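Local coordinates for sensor protein KdpD (Escherichia coli, PDB 4Y2F) that is a sensor histidine kinase that probably responds to potassium supply, represented here by its GAF domain alone, at residues R36-L41 against T58-A63. Residues are numbered along the deposited sequence; the frame is centred on the assembly and turned at random.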
ATOM      1  N   ARG A  36      12.913  10.841 -13.887  1.00 12.99           N
ATOM      2  CA  ARG A  36      14.046  10.450 -13.065  1.00 12.25           C
ATOM      3  C   ARG A  36      13.659  10.659 -11.610  1.00 12.58           C
ATOM      4  O   ARG A  36      12.868  11.550 -11.281  1.00 15.07           O
ATOM      5  CB  ARG A  36      15.270  11.301 -13.414  1.00 13.88           C
ATOM      6  CG  ARG A  36      15.682  11.217 -14.897  1.00 16.90           C
ATOM      7  CD  ARG A  36      16.141   9.815 -15.318  1.00 21.56           C
ATOM      8  NE  ARG A  36      16.230   9.639 -16.787  1.00 26.10           N
ATOM      9  CZ  ARG A  36      17.304   9.907 -17.539  1.00 27.17           C
ATOM     10  NH1 ARG A  36      18.405  10.383 -16.960  1.00 30.75           N
ATOM     11  NH2 ARG A  36      17.292   9.691 -18.874  1.00 24.18           N
ATOM     12  N   SER A  37      14.175   9.816 -10.729  1.00 13.79           N
ATOM     13  CA  SER A  37      13.788   9.975  -9.338  1.00 14.68           C
ATOM     14  C   SER A  37      14.928   9.568  -8.433  1.00 14.68           C
ATOM     15  O   SER A  37      15.810   8.789  -8.807  1.00 17.65           O
ATOM     16  CB  SER A  37      12.511   9.225  -8.976  1.00 18.35           C
ATOM     17  OG  SER A  37      12.689   7.846  -9.142  1.00 20.48           O
ATOM     18  N   GLN A  38      14.881  10.100  -7.213  1.00 14.20           N
ATOM     19  CA  GLN A  38      15.850   9.764  -6.183  1.00 13.51           C
ATOM     20  C   GLN A  38      15.117   9.668  -4.854  1.00 14.82           C
ATOM     21  O   GLN A  38      14.445  10.623  -4.440  1.00 14.48           O
ATOM     22  CB  GLN A  38      16.871  10.891  -6.076  1.00 16.37           C
ATOM     23  CG  GLN A  38      17.824  10.717  -4.921  1.00 21.80           C
ATOM     24  CD  GLN A  38      18.871   9.684  -5.221  1.00 31.06           C
ATOM     25  OE1 GLN A  38      19.658   9.850  -6.146  1.00 38.36           O
ATOM     26  NE2 GLN A  38      18.886   8.600  -4.448  1.00 36.63           N
ATOM     27  N   VAL A  39      15.245   8.522  -4.200  1.00 16.07           N
ATOM     28  CA  VAL A  39      14.763   8.335  -2.839  1.00 14.33           C
ATOM     29  C   VAL A  39      15.843   8.800  -1.870  1.00 15.37           C
ATOM     30  O   VAL A  39      17.032   8.487  -2.043  1.00 17.02           O
ATOM     31  CB  VAL A  39      14.374   6.864  -2.603  1.00 15.18           C
ATOM     32  CG1 VAL A  39      14.161   6.577  -1.117  1.00 17.90           C
ATOM     33  CG2 VAL A  39      13.106   6.524  -3.398  1.00 17.01           C
ATOM     34  N   LEU A  40      15.420   9.570  -0.868  1.00 15.59           N
ATOM     35  CA  LEU A  40      16.282  10.089   0.188  1.00 16.29           C
ATOM     36  C   LEU A  40      15.808   9.524   1.521  1.00 17.09           C
ATOM     37  O   LEU A  40      14.613   9.570   1.829  1.00 17.27           O
ATOM     38  CB  LEU A  40      16.180  11.618   0.228  1.00 18.62           C
ATOM     39  CG  LEU A  40      16.518  12.328  -1.089  1.00 19.46           C
ATOM     40  CD1 LEU A  40      16.309  13.842  -0.966  1.00 23.07           C
ATOM     41  CD2 LEU A  40      17.938  12.015  -1.489  1.00 20.91           C
ATOM     42  N   LEU A  41      16.749   9.020   2.323  1.00 18.60           N
ATOM     43  CA  LEU A  41      16.430   8.372   3.586  1.00 20.90           C
ATOM     44  C   LEU A  41      17.173   9.057   4.727  1.00 24.27           C
ATOM     45  O   LEU A  41      18.309   9.513   4.542  1.00 25.36           O
ATOM     46  CB  LEU A  41      16.820   6.886   3.549  1.00 23.30           C
ATOM     47  CG  LEU A  41      16.097   6.093   2.455  1.00 25.14           C
ATOM     48  CD1 LEU A  41      16.569   4.660   2.436  1.00 34.48           C
ATOM     49  CD2 LEU A  41      14.580   6.159   2.634  1.00 25.08           C
ATOM     50  N   THR A  58      18.236  17.474 -12.171  1.00 21.52           N
ATOM     51  CA  THR A  58      18.601  18.831 -11.800  1.00 22.09           C
ATOM     52  C   THR A  58      18.783  18.882 -10.284  1.00 20.89           C
ATOM     53  O   THR A  58      18.065  18.205  -9.547  1.00 21.90           O
ATOM     54  CB  THR A  58      17.492  19.801 -12.218  1.00 26.70           C
ATOM     55  OG1 THR A  58      17.030  19.472 -13.531  1.00 34.14           O
ATOM     56  CG2 THR A  58      18.023  21.225 -12.256  1.00 26.45           C
ATOM     57  N   PRO A  59      19.750  19.656  -9.784  1.00 21.38           N
ATOM     58  CA  PRO A  59      19.934  19.731  -8.328  1.00 22.18           C
ATOM     59  C   PRO A  59      18.732  20.365  -7.643  1.00 24.45           C
ATOM     60  O   PRO A  59      18.208  21.386  -8.096  1.00 28.30           O
ATOM     61  CB  PRO A  59      21.171  20.620  -8.162  1.00 26.57           C
ATOM     62  CG  PRO A  59      21.839  20.632  -9.465  1.00 31.18           C
ATOM     63  CD  PRO A  59      20.834  20.315 -10.528  1.00 23.58           C
ATOM     64  N   TRP A  60      18.317  19.767  -6.538  1.00 24.40           N
ATOM     65  CA  TRP A  60      17.254  20.311  -5.703  1.00 28.70           C
ATOM     66  C   TRP A  60      17.864  20.956  -4.469  1.00 32.60           C
ATOM     67  O   TRP A  60      19.054  20.805  -4.179  1.00 25.87           O
ATOM     68  CB  TRP A  60      16.262  19.223  -5.288  1.00 28.51           C
ATOM     69  CG  TRP A  60      16.903  18.104  -4.561  1.00 25.31           C
ATOM     70  CD1 TRP A  60      17.142  18.018  -3.218  1.00 26.16           C
ATOM     71  CD2 TRP A  60      17.406  16.904  -5.137  1.00 21.60           C
ATOM     72  NE1 TRP A  60      17.760  16.830  -2.925  1.00 22.07           N
ATOM     73  CE2 TRP A  60      17.937  16.126  -4.087  1.00 23.18           C
ATOM     74  CE3 TRP A  60      17.454  16.399  -6.439  1.00 24.97           C
ATOM     75  CZ2 TRP A  60      18.511  14.875  -4.298  1.00 28.15           C
ATOM     76  CZ3 TRP A  60      18.008  15.146  -6.644  1.00 24.09           C
ATOM     77  CH2 TRP A  60      18.532  14.399  -5.580  1.00 25.51           C
ATOM     78  N   ASP A  61      17.036  21.702  -3.747  1.00 32.40           N
ATOM     79  CA  ASP A  61      17.505  22.372  -2.544  1.00 34.45           C
ATOM     80  C   ASP A  61      17.497  21.378  -1.388  1.00 20.20           C
ATOM     81  O   ASP A  61      16.436  20.865  -1.008  1.00 23.03           O
ATOM     82  CB  ASP A  61      16.635  23.588  -2.234  1.00 40.87           C
ATOM     83  CG  ASP A  61      17.159  24.391  -1.058  1.00 42.07           C
ATOM     84  OD1 ASP A  61      17.616  25.538  -1.263  1.00 48.04           O
ATOM     85  OD2 ASP A  61      17.124  23.877   0.074  1.00 40.09           O
ATOM     86  N   ASP A  62      18.686  21.097  -0.842  1.00 31.28           N
ATOM     87  CA  ASP A  62      18.805  20.120   0.237  1.00 34.20           C
ATOM     88  C   ASP A  62      18.005  20.531   1.461  1.00 27.52           C
ATOM     89  O   ASP A  62      17.422  19.678   2.142  1.00 22.40           O
ATOM     90  CB  ASP A  62      20.268  19.958   0.648  1.00 37.85           C
ATOM     91  CG  ASP A  62      21.137  19.387  -0.454  1.00 60.25           C
ATOM     92  OD1 ASP A  62      20.629  18.589  -1.271  1.00 63.03           O
ATOM     93  OD2 ASP A  62      22.337  19.732  -0.493  1.00 59.90           O
ATOM     94  N   ALA A  63      17.967  21.828   1.765  1.00 25.68           N
ATOM     95  CA  ALA A  63      17.285  22.271   2.973  1.00 27.97           C
ATOM     96  C   ALA A  63      15.772  22.247   2.817  1.00 23.28           C
ATOM     97  O   ALA A  63      15.062  21.978   3.793  1.00 23.84           O
ATOM     98  CB  ALA A  63      17.784  23.660   3.382  1.00 28.55           C
TER
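A single indole, that of Trp60, makes this contact: it reaches from the loop before helix 62-71 to strand 35-42 and meets two side chains of the sheet, Gln38 and Leu40. The backbones stay well apart, with the CA atoms of Gln38 and Trp60 10.7 Å from each other, and the meeting is one of van der Waals contact. The six-membered ring reaches Gln38 through CH2. Trp60 CH2 lies 3.8 Å from Gln38 CG, where the aliphatic part of the glutamine crosses the indole at about a right angle. Further along the strand Leu40 and the indole slide past each other in opposite directions; CD1 of the leucine comes in obliquely, 3.9 Å from Trp60 NE1, and Leu40 CD2 makes an apolar contact with Trp60 CZ2 at 4.0 Å. Gln38 has CG anti to its backbone N (chi1 173°), then bends at chi2, which brings the amide back to its own strand; there NE2 donates to Val39 O over 3.0 Å, nearly straight at 172°. That bond fixes the turn of the amide, while CB and CG meet the indole's CH2. In the GAF fold seen here, an antiparallel sheet has helix 18-33 on one face, touched by Ser37 and Val39, while the alternate residues Gln38 and Leu40 turn toward Trp60 on the other. Val103 of the adjoining strand 97-106 also touches Trp60, as do His53 and Tyr87 from loops. Replacing Trp60 by an alanine would probably open a gap over Gln38 and Leu40 and deprive the loop of its side-chain hold on this strand. Just beyond the tryptophan, Asp61 N-caps helix 62-71, its OD2 accepting a weak bond from Ala63 N and another bond from Ile64 N.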